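Local atomic coordinates of HNH endonuclease (Geobacter metallireducens, PDB entry 4H9D), a protein that probably acts as a manganese-dependent HNH endonuclease that nicks DNA, and binds a zinc ion. Residues E12-R15 / E16-A20; S26-W29 / K30-A34; I44-P47 / E48-T51; E75-N78 / R79-L83. All coordinates share one frame; numbering follows the deposited sequence.

How the contacts relate
Three contacts are turns of helices and one is a turn between elements. Contact 1, on helix 10-24, and contact 2, on helix 27-34, lie at the surface in consecutive helices but do not touch. Lysines and glutamates dominate the first, whereas the second lays W29 against the two-stranded sheet and W28 beside R32. Contact 3 is also superficial; it leads into strand 50-54 and packs on contact 2 through I33 against P47 and L50. Contact 4, on helix 74-82, is partly buried, the others lying at the surface, and sits across the chain's centre from contact 2. Contacts 3 and 4 meet the same zinc site differently: F45 borders it, and C76 binds the metal.

Contact 1: residues E12-R15 / E16-A20; sequences EVKR and EKEKA
One alpha-helix, residues 10-24, holds this contact, in which V13, K14 and R15 meet K17, E18 and K19 one turn further along. The backbone supplies the regular i to i+4 bonds: E16 N donates to E12 O at 3.1 Å and K17 N to V13 O at 2.9 Å, while E18 N and K19 N turn to K14 O and R15 O. V13 and K17 lie alongside and point the same way. The valine methyl CG1, placed anti to N by a chi1 of 171°, reaches CE of K17 at 3.7 Å; the extended K17 chain presents its CE and CD to this methyl. K14 and E18 are likewise parallel companions, but K14 bends at chi3 (52°) and its NZ stops 4.2 Å from E18 OE2; the opposite charges probably attract without forming a salt bridge. R15 passes K19 at a slant. CG of K19 sits over one face of the guanidinium, toward its rim, and CD of K19 is 3.8 Å from NE of R15. The ammonium of K19 turns to E16 instead, making a salt bridge of 2.8 Å from NZ to OE2 on the syn lone pair of that oxygen, with a weaker bond to OE1. This lysine therefore gives the carboxylate of the buried E16, which packs on V58 and K63, a nearby counter-charge. E12 turns its OE1 to S9. Opposite charges spaced three and four residues apart, with E16 and A20 facing inward, are typical of an alpha-helix lying along a protein surface.

Contact 2: residues S26-W29 / K30-A34; sequences SQWW and KNRIA
W29 and I33 supply the apolar part of this contact, their side chains crossing at about a right angle. I33 CG2 leans obliquely on the indole, 3.8 Å from CE2 of W29, and I33 CD1 lies beside NE1 of the same ring. W29 also packs on V69 and P71 of strand 69-73 and on M52 of strand 50-54. Were W29 an alanine, I33 CG2 would probably lose its partner and a gap would open between helix and sheet. Polar and aromatic groups meet at W28 and R32, which run side by side. Here the guanidinium presents its edge to the indole, NH2 of R32 lying 3.3 Å from CZ2 of W28, and the two planes are 68° apart. CZ3 of W29 stands over one face of that guanidinium, whose NH2 donates to V69 O; R66 forms the cation-pi pair with W28. The motif at the start of helix 27-34 is a serine N-cap: OG of S26 accepts from W29 N at 3.1 Å and is itself bonded to L23 O. Backbone bonds follow the alpha-helical pattern, with K30 N to S26 O at 3.1 Å, N31 N to Q27 O at 2.8 Å, and R32 N and I33 N bound to W28 O and W29 O. K30 folds back at chi2 (63°) along S26 O, its NZ bonding weakly to R25 O. At the other end, A34 belongs to a magnesium site seen for this protein, though no magnesium is bound there in this chain.

Contact 3: residues I44-P47 / E48-T51; sequences IFPP and EELT
The ring of F45 and the carboxylate of E49 meet at right angles, their planes 90° apart. OE1 of E49 comes up to the ring's edge, near its plane, 4.1 Å from CD2 of F45. L50 crosses F45 from another direction: its methyl CD2 touches the phenylalanine CB at 3.8 Å and approaches the ring obliquely. E49 also runs alongside P46 and points the same way, with CG anti to its carbonyl carbon (chi1 -64°), which carries OE2 to the CD and CG of the proline. Beneath these side chains the backbone makes a short 3-10 turn. E49 N donates to P46 O at 2.6 Å, the donor tilted from the carbonyl plane, and L50 N makes a weak bond of 3.4 Å to P47 O. The turn hands the chain to strand 50-54, where T51 pairs with A72 of the neighbouring strand. F45 packs on C38 and C73, its side chain coming within about 4 Å of the zinc ion. The chemistry is thus divided: apolar carbons border two cysteines of the metal site, while a glutamate probably interacts weakly with the partly positive rim of the aromatic ring.

Contact 4: residues E75-N78 / R79-L83; sequences ECNN and RKKYL. With ZN (zinc ion), chain D.
E75 and R79 run side by side on helix 74-82, pointing the same way, next to C76, whose SG binds the zinc ion at 2.5 Å together with C38, C41 and C73. The guanidinium of R79 meets E75 at its edge, NE lying 3.3 Å from the glutamate CG. The salt bridge is long, 3.8 Å from OE2 of E75 to NE of R79, with the planes 58° apart and no N-H aimed at the oxygen; that OE2 is hydrogen-bonded to Y91 OH. The hydroxyl of Y82 stands over the centre of one guanidinium face, 4.0 Å above the plane. Losing the guanidinium of R79, as with a leucine here, is likely to leave E75 without this counter-charge and the Y82 hydroxyl without the flat group beneath it. Helical bonds set the side chains in place: R79 N to E75 O at 3.1 Å, K80 N to C76 O, and Y82 N to N78 O at 3.1 Å. K81 bends at chi3 (-69°), bringing NZ back to N77 O in a weak bond of 3.4 Å, and its side chain is about 5 Å from a bound magnesium ion. Outward, Y82 packs on I37 of a second subunit and R35 of a third. The helix follows strand 69-73, as in the beta-beta-alpha core of HNH nucleases; R79 and K80 pack on W88 of helix 85-92, and N77 and K80 on D53 of strand 50-54.

Contact 1: residues E12-R15 / E16-A20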
loop_
_atom_site.group_PDB
_atom_site.type_symbol
_atom_site.label_atom_id
_atom_site.label_comp_id
_atom_site.label_asym_id
_atom_site.label_seq_id
_atom_site.Cartn_x
_atom_site.Cartn_y
_atom_site.Cartn_z
ATOM N N GLU A 12 -22.383 6.030 -9.165
ATOM C CA GLU A 12 -21.589 6.907 -10.016
ATOM C C GLU A 12 -20.304 6.212 -10.460
ATOM O O GLU A 12 -19.896 6.342 -11.609
ATOM C CB GLU A 12 -21.234 8.205 -9.275
ATOM C CG GLU A 12 -22.394 9.203 -9.090
ATOM C CD GLU A 12 -22.081 10.319 -8.072
ATOM O OE1 GLU A 12 -22.006 10.025 -6.854
ATOM O OE2 GLU A 12 -21.906 11.488 -8.491
ATOM N N VAL A 13 -19.670 5.471 -9.560
ATOM C CA VAL A 13 -18.423 4.800 -9.911
ATOM C C VAL A 13 -18.630 3.748 -10.989
ATOM O O VAL A 13 -17.835 3.655 -11.925
ATOM C CB VAL A 13 -17.739 4.142 -8.680
ATOM C CG1 VAL A 13 -16.564 3.278 -9.137
ATOM C CG2 VAL A 13 -17.232 5.227 -7.716
ATOM N N LYS A 14 -19.690 2.958 -10.860
ATOM C CA LYS A 14 -19.972 1.934 -11.856
ATOM C C LYS A 14 -20.269 2.626 -13.163
ATOM O O LYS A 14 -19.704 2.295 -14.201
ATOM C CB LYS A 14 -21.187 1.108 -11.462
ATOM C CG LYS A 14 -20.899 -0.109 -10.600
ATOM C CD LYS A 14 -22.156 -0.966 -10.494
ATOM C CE LYS A 14 -22.722 -1.268 -11.890
ATOM N NZ LYS A 14 -24.016 -2.012 -11.863
ATOM N N ARG A 15 -21.172 3.593 -13.093
ATOM C CA ARG A 15 -21.588 4.358 -14.258
ATOM C C ARG A 15 -20.391 4.795 -15.083
ATOM O O ARG A 15 -20.423 4.732 -16.312
ATOM C CB ARG A 15 -22.387 5.585 -13.813
ATOM C CG ARG A 15 -22.821 6.487 -14.948
ATOM C CD ARG A 15 -23.666 5.730 -15.943
ATOM N NE ARG A 15 -23.933 6.523 -17.139
ATOM C CZ ARG A 15 -24.547 6.060 -18.225
ATOM N NH1 ARG A 15 -24.967 4.797 -18.278
ATOM N NH2 ARG A 15 -24.744 6.867 -19.260
ATOM N N GLU A 16 -19.339 5.240 -14.398
ATOM C CA GLU A 16 -18.121 5.696 -15.058
ATOM C C GLU A 16 -17.276 4.532 -15.518
ATOM O O GLU A 16 -16.587 4.630 -16.526
ATOM C CB GLU A 16 -17.280 6.584 -14.129
ATOM C CG GLU A 16 -17.777 8.001 -14.006
ATOM C CD GLU A 16 -18.360 8.522 -15.302
ATOM O OE1 GLU A 16 -19.557 8.265 -15.543
ATOM O OE2 GLU A 16 -17.633 9.172 -16.090
ATOM N N LYS A 17 -17.325 3.436 -14.772
ATOM C CA LYS A 17 -16.554 2.244 -15.116
ATOM C C LYS A 17 -17.131 1.534 -16.336
ATOM O O LYS A 17 -16.438 0.752 -16.984
ATOM C CB LYS A 17 -16.498 1.276 -13.932
ATOM C CG LYS A 17 -15.476 1.653 -12.868
ATOM C CD LYS A 17 -15.330 0.535 -11.844
ATOM C CE LYS A 17 -14.260 0.847 -10.815
ATOM N NZ LYS A 17 -14.261 -0.144 -9.700
ATOM N N GLU A 18 -18.398 1.806 -16.638
ATOM C CA GLU A 18 -19.053 1.216 -17.789
ATOM C C GLU A 18 -18.767 2.071 -19.005
ATOM O O GLU A 18 -18.409 1.554 -20.060
ATOM C CB GLU A 18 -20.556 1.124 -17.575
ATOM C CG GLU A 18 -21.018 -0.142 -16.885
ATOM C CD GLU A 18 -22.527 -0.181 -16.720
ATOM O OE1 GLU A 18 -23.247 -0.065 -17.742
ATOM O OE2 GLU A 18 -22.991 -0.322 -15.566
ATOM N N LYS A 19 -18.933 3.380 -18.876
ATOM C CA LYS A 19 -18.645 4.272 -19.986
ATOM C C LYS A 19 -17.172 4.097 -20.368
ATOM O O LYS A 19 -16.803 4.240 -21.531
ATOM C CB LYS A 19 -18.920 5.718 -19.580
ATOM C CG LYS A 19 -20.389 5.999 -19.289
ATOM C CD LYS A 19 -20.533 7.301 -18.542
ATOM C CE LYS A 19 -19.833 8.420 -19.288
ATOM N NZ LYS A 19 -19.264 9.427 -18.349
ATOM N N ALA A 20 -16.328 3.778 -19.388
ATOM C CA ALA A 20 -14.909 3.577 -19.660
ATOM C C ALA A 20 -14.742 2.338 -20.541
ATOM O O ALA A 20 -14.068 2.380 -21.578
ATOM C CB ALA A 20 -14.144 3.402 -18.363
#

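Contact 2: residues S26-W29 / K30-A34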
loop_
_atom_site.group_PDB
_atom_site.type_symbol
_atom_site.label_atom_id
_atom_site.label_comp_id
_atom_site.label_asym_id
_atom_site.label_seq_id
_atom_site.Cartn_x
_atom_site.Cartn_y
_atom_site.Cartn_z
ATOM N N SER A 26 -13.717 1.932 -28.343
ATOM C CA SER A 26 -13.939 2.834 -29.465
ATOM C C SER A 26 -12.775 2.890 -30.440
ATOM O O SER A 26 -11.635 2.682 -30.059
ATOM C CB SER A 26 -14.214 4.252 -28.941
ATOM O OG SER A 26 -13.060 4.806 -28.321
ATOM N N GLN A 27 -13.073 3.190 -31.698
ATOM C CA GLN A 27 -12.045 3.310 -32.730
ATOM C C GLN A 27 -11.062 4.357 -32.249
ATOM O O GLN A 27 -9.845 4.199 -32.380
ATOM C CB GLN A 27 -12.664 3.789 -34.047
ATOM C CG GLN A 27 -13.884 2.987 -34.494
ATOM C CD GLN A 27 -13.522 1.618 -35.042
ATOM O OE1 GLN A 27 -12.592 0.975 -34.554
ATOM N NE2 GLN A 27 -14.262 1.162 -36.054
ATOM N N TRP A 28 -11.625 5.427 -31.693
ATOM C CA TRP A 28 -10.883 6.570 -31.159
ATOM C C TRP A 28 -9.790 6.166 -30.182
ATOM O O TRP A 28 -8.680 6.696 -30.232
ATOM C CB TRP A 28 -11.855 7.545 -30.460
ATOM C CG TRP A 28 -11.171 8.633 -29.689
ATOM C CD1 TRP A 28 -10.613 9.761 -30.202
ATOM C CD2 TRP A 28 -10.857 8.628 -28.289
ATOM N NE1 TRP A 28 -9.957 10.460 -29.214
ATOM C CE2 TRP A 28 -10.092 9.786 -28.029
ATOM C CE3 TRP A 28 -11.146 7.758 -27.231
ATOM C CZ2 TRP A 28 -9.603 10.099 -26.746
ATOM C CZ3 TRP A 28 -10.665 8.066 -25.960
ATOM C CH2 TRP A 28 -9.901 9.228 -25.730
ATOM N N TRP A 29 -10.102 5.239 -29.281
ATOM C CA TRP A 29 -9.113 4.796 -28.301
ATOM C C TRP A 29 -8.063 3.920 -28.950
ATOM O O TRP A 29 -6.873 4.077 -28.697
ATOM C CB TRP A 29 -9.765 4.014 -27.169
ATOM C CG TRP A 29 -8.769 3.623 -26.125
ATOM C CD1 TRP A 29 -8.377 2.359 -25.790
ATOM C CD2 TRP A 29 -8.048 4.512 -25.259
ATOM N NE1 TRP A 29 -7.457 2.402 -24.763
ATOM C CE2 TRP A 29 -7.241 3.712 -24.416
ATOM C CE3 TRP A 29 -8.007 5.908 -25.115
ATOM C CZ2 TRP A 29 -6.402 4.263 -23.434
ATOM C CZ3 TRP A 29 -7.173 6.454 -24.146
ATOM C CH2 TRP A 29 -6.381 5.630 -23.314
ATOM N N LYS A 30 -8.521 2.969 -29.755
ATOM C CA LYS A 30 -7.636 2.071 -30.482
ATOM C C LYS A 30 -6.631 2.920 -31.247
ATOM O O LYS A 30 -5.444 2.594 -31.316
ATOM C CB LYS A 30 -8.437 1.236 -31.478
ATOM C CG LYS A 30 -9.004 -0.056 -30.928
ATOM C CD LYS A 30 -9.996 0.152 -29.827
ATOM C CE LYS A 30 -10.807 -1.114 -29.649
ATOM N NZ LYS A 30 -11.404 -1.520 -30.962
ATOM N N ASN A 31 -7.111 4.014 -31.828
ATOM C CA ASN A 31 -6.214 4.883 -32.563
ATOM C C ASN A 31 -5.174 5.489 -31.639
ATOM O O ASN A 31 -3.971 5.439 -31.927
ATOM C CB ASN A 31 -6.978 6.005 -33.257
ATOM C CG ASN A 31 -7.006 5.830 -34.750
ATOM O OD1 ASN A 31 -7.726 4.969 -35.268
ATOM N ND2 ASN A 31 -6.203 6.628 -35.462
ATOM N N ARG A 32 -5.641 6.056 -30.530
ATOM C CA ARG A 32 -4.751 6.681 -29.572
ATOM C C ARG A 32 -3.628 5.753 -29.077
ATOM O O ARG A 32 -2.457 6.158 -29.073
ATOM C CB ARG A 32 -5.543 7.215 -28.384
ATOM C CG ARG A 32 -4.707 8.047 -27.451
ATOM C CD ARG A 32 -4.978 9.491 -27.685
ATOM N NE ARG A 32 -6.054 9.926 -26.818
ATOM C CZ ARG A 32 -5.877 10.476 -25.620
ATOM N NH1 ARG A 32 -4.654 10.671 -25.143
ATOM N NH2 ARG A 32 -6.936 10.825 -24.896
ATOM N N ILE A 33 -3.948 4.525 -28.659
ATOM C CA ILE A 33 -2.866 3.655 -28.192
ATOM C C ILE A 33 -2.053 3.107 -29.354
ATOM O O ILE A 33 -0.922 2.660 -29.175
ATOM C CB ILE A 33 -3.366 2.477 -27.330
ATOM C CG1 ILE A 33 -4.500 1.745 -28.017
ATOM C CG2 ILE A 33 -3.816 2.974 -25.984
ATOM C CD1 ILE A 33 -4.975 0.576 -27.195
ATOM N N ALA A 34 -2.634 3.143 -30.549
ATOM C CA ALA A 34 -1.947 2.677 -31.755
ATOM C C ALA A 34 -0.696 3.519 -31.916
ATOM O O ALA A 34 0.338 3.027 -32.359
ATOM C CB ALA A 34 -2.840 2.846 -32.984
#

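Contact 3: residues I44-P47 / E48-T51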
loop_
_atom_site.group_PDB
_atom_site.type_symbol
_atom_site.label_atom_id
_atom_site.label_comp_id
_atom_site.label_asym_id
_atom_site.label_seq_id
_atom_site.Cartn_x
_atom_site.Cartn_y
_atom_site.Cartn_z
ATOM N N ILE A 44 7.780 5.502 -25.932
ATOM C CA ILE A 44 6.960 4.734 -26.864
ATOM C C ILE A 44 6.857 3.263 -26.468
ATOM O O ILE A 44 7.849 2.646 -26.082
ATOM C CB ILE A 44 7.499 4.844 -28.294
ATOM C CG1 ILE A 44 7.544 6.312 -28.703
ATOM C CG2 ILE A 44 6.602 4.094 -29.243
ATOM C CD1 ILE A 44 7.868 6.536 -30.141
ATOM N N PHE A 45 5.641 2.718 -26.562
ATOM C CA PHE A 45 5.361 1.327 -26.205
ATOM C C PHE A 45 4.426 0.652 -27.184
ATOM O O PHE A 45 3.715 1.305 -27.948
ATOM C CB PHE A 45 4.666 1.214 -24.845
ATOM C CG PHE A 45 5.386 1.874 -23.734
ATOM C CD1 PHE A 45 5.500 3.259 -23.688
ATOM C CD2 PHE A 45 5.943 1.115 -22.715
ATOM C CE1 PHE A 45 6.162 3.879 -22.640
ATOM C CE2 PHE A 45 6.606 1.726 -21.665
ATOM C CZ PHE A 45 6.716 3.113 -21.625
ATOM N N PRO A 46 4.411 -0.685 -27.158
ATOM C CA PRO A 46 3.531 -1.435 -28.047
ATOM C C PRO A 46 2.149 -1.371 -27.399
ATOM O O PRO A 46 2.025 -1.496 -26.178
ATOM C CB PRO A 46 4.119 -2.846 -28.009
ATOM C CG PRO A 46 5.553 -2.618 -27.648
ATOM C CD PRO A 46 5.444 -1.568 -26.590
ATOM N N PRO A 47 1.100 -1.169 -28.207
ATOM C CA PRO A 47 -0.302 -1.076 -27.786
ATOM C C PRO A 47 -0.719 -2.027 -26.668
ATOM O O PRO A 47 -1.571 -1.694 -25.849
ATOM C CB PRO A 47 -1.047 -1.339 -29.080
ATOM C CG PRO A 47 -0.171 -0.642 -30.083
ATOM C CD PRO A 47 1.209 -1.079 -29.676
ATOM N N GLU A 48 -0.131 -3.213 -26.627
ATOM C CA GLU A 48 -0.474 -4.157 -25.580
ATOM C C GLU A 48 -0.013 -3.622 -24.233
ATOM O O GLU A 48 -0.699 -3.790 -23.227
ATOM C CB GLU A 48 0.184 -5.512 -25.845
ATOM C CG GLU A 48 -0.452 -6.316 -26.972
ATOM C CD GLU A 48 -0.433 -5.592 -28.310
ATOM O OE1 GLU A 48 0.659 -5.153 -28.735
ATOM O OE2 GLU A 48 -1.508 -5.470 -28.939
ATOM N N GLU A 49 1.141 -2.957 -24.228
ATOM C CA GLU A 49 1.722 -2.420 -22.997
ATOM C C GLU A 49 1.109 -1.144 -22.423
ATOM O O GLU A 49 1.576 -0.641 -21.396
ATOM C CB GLU A 49 3.226 -2.206 -23.175
ATOM C CG GLU A 49 4.015 -3.479 -23.402
ATOM C CD GLU A 49 5.510 -3.270 -23.227
ATOM O OE1 GLU A 49 5.920 -2.900 -22.100
ATOM O OE2 GLU A 49 6.271 -3.472 -24.208
ATOM N N LEU A 50 0.079 -0.610 -23.073
ATOM C CA LEU A 50 -0.577 0.594 -22.568
ATOM C C LEU A 50 -1.916 0.259 -21.922
ATOM O O LEU A 50 -2.553 -0.736 -22.269
ATOM C CB LEU A 50 -0.822 1.593 -23.693
ATOM C CG LEU A 50 0.398 2.121 -24.430
ATOM C CD1 LEU A 50 -0.059 3.251 -25.333
ATOM C CD2 LEU A 50 1.454 2.603 -23.447
ATOM N N THR A 51 -2.333 1.097 -20.979
ATOM C CA THR A 51 -3.609 0.929 -20.293
ATOM C C THR A 51 -4.309 2.270 -20.291
ATOM O O THR A 51 -3.701 3.301 -20.572
ATOM C CB THR A 51 -3.428 0.498 -18.834
ATOM O OG1 THR A 51 -2.435 -0.533 -18.763
ATOM C CG2 THR A 51 -4.745 -0.044 -18.281
#

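Contact 4: residues E75-N78 / R79-L83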
loop_
_atom_site.group_PDB
_atom_site.type_symbol
_atom_site.label_atom_id
_atom_site.label_comp_id
_atom_site.label_asym_id
_atom_site.label_seq_id
_atom_site.Cartn_x
_atom_site.Cartn_y
_atom_site.Cartn_z
ATOM N N GLU A 75 4.378 1.021 -15.698
ATOM C CA GLU A 75 5.104 1.753 -14.659
ATOM C C GLU A 75 4.484 3.087 -14.236
ATOM O O GLU A 75 4.305 3.353 -13.043
ATOM C CB GLU A 75 6.538 1.973 -15.128
ATOM C CG GLU A 75 7.461 2.593 -14.107
ATOM C CD GLU A 75 8.879 2.724 -14.633
ATOM O OE1 GLU A 75 9.467 1.686 -15.007
ATOM O OE2 GLU A 75 9.406 3.860 -14.678
ATOM N N CYS A 76 4.173 3.931 -15.213
ATOM C CA CYS A 76 3.577 5.234 -14.938
ATOM C C CYS A 76 2.195 5.102 -14.314
ATOM O O CYS A 76 1.846 5.838 -13.386
ATOM C CB CYS A 76 3.457 6.064 -16.225
ATOM S SG CYS A 76 4.918 7.046 -16.655
ATOM N N ASN A 77 1.402 4.167 -14.819
ATOM C CA ASN A 77 0.057 4.006 -14.298
ATOM C C ASN A 77 0.001 3.702 -12.807
ATOM O O ASN A 77 -0.878 4.222 -12.110
ATOM C CB ASN A 77 -0.691 2.926 -15.068
ATOM C CG ASN A 77 -2.114 2.782 -14.603
ATOM O OD1 ASN A 77 -2.872 3.755 -14.574
ATOM N ND2 ASN A 77 -2.490 1.569 -14.223
ATOM N N ASN A 78 0.919 2.863 -12.318
ATOM C CA ASN A 78 0.959 2.499 -10.896
ATOM C C ASN A 78 1.593 3.593 -10.057
ATOM O O ASN A 78 1.003 4.065 -9.086
ATOM C CB ASN A 78 1.753 1.215 -10.701
ATOM C CG ASN A 78 1.194 0.070 -11.506
ATOM O OD1 ASN A 78 0.059 -0.359 -11.287
ATOM N ND2 ASN A 78 1.979 -0.428 -12.454
ATOM N N ARG A 79 2.809 3.978 -10.437
ATOM C CA ARG A 79 3.547 5.015 -9.744
ATOM C C ARG A 79 2.712 6.260 -9.513
ATOM O O ARG A 79 2.917 6.972 -8.535
ATOM C CB ARG A 79 4.797 5.388 -10.535
ATOM C CG ARG A 79 5.974 4.477 -10.289
ATOM C CD ARG A 79 7.025 4.616 -11.379
ATOM N NE ARG A 79 8.221 3.827 -11.092
ATOM C CZ ARG A 79 9.129 4.160 -10.178
ATOM N NH1 ARG A 79 8.977 5.272 -9.463
ATOM N NH2 ARG A 79 10.185 3.381 -9.966
ATOM N N LYS A 80 1.775 6.535 -10.407
ATOM C CA LYS A 80 0.950 7.713 -10.243
ATOM C C LYS A 80 -0.028 7.455 -9.102
ATOM O O LYS A 80 -0.603 8.388 -8.544
ATOM C CB LYS A 80 0.198 8.032 -11.544
ATOM C CG LYS A 80 -0.570 9.351 -11.495
ATOM C CD LYS A 80 -1.338 9.642 -12.771
ATOM C CE LYS A 80 -2.131 10.945 -12.648
ATOM N NZ LYS A 80 -1.257 12.110 -12.268
ATOM N N LYS A 81 -0.201 6.183 -8.749
ATOM C CA LYS A 81 -1.115 5.803 -7.673
ATOM C C LYS A 81 -0.488 5.659 -6.292
ATOM O O LYS A 81 -1.107 6.029 -5.296
ATOM C CB LYS A 81 -1.850 4.503 -8.021
ATOM C CG LYS A 81 -3.225 4.723 -8.660
ATOM C CD LYS A 81 -4.002 3.416 -8.872
ATOM C CE LYS A 81 -3.378 2.528 -9.951
ATOM N NZ LYS A 81 -1.967 2.143 -9.640
ATOM N N TYR A 82 0.725 5.125 -6.211
ATOM C CA TYR A 82 1.355 4.958 -4.907
ATOM C C TYR A 82 2.441 5.973 -4.542
ATOM O O TYR A 82 3.048 5.866 -3.482
ATOM C CB TYR A 82 1.900 3.533 -4.762
ATOM C CG TYR A 82 3.154 3.218 -5.548
ATOM C CD1 TYR A 82 4.389 3.786 -5.202
ATOM C CD2 TYR A 82 3.117 2.317 -6.616
ATOM C CE1 TYR A 82 5.558 3.458 -5.902
ATOM C CE2 TYR A 82 4.278 1.976 -7.326
ATOM C CZ TYR A 82 5.494 2.548 -6.967
ATOM O OH TYR A 82 6.630 2.220 -7.673
ATOM N N LEU A 83 2.709 6.944 -5.410
ATOM C CA LEU A 83 3.712 7.958 -5.091
ATOM C C LEU A 83 2.933 9.209 -4.711
ATOM O O LEU A 83 1.912 9.499 -5.333
ATOM C CB LEU A 83 4.593 8.271 -6.302
ATOM C CG LEU A 83 5.640 7.303 -6.861
ATOM C CD1 LEU A 83 6.475 8.043 -7.903
ATOM C CD2 LEU A 83 6.545 6.794 -5.771
HETATM ZN ZN ZN D . 5.009 5.980 -18.960
#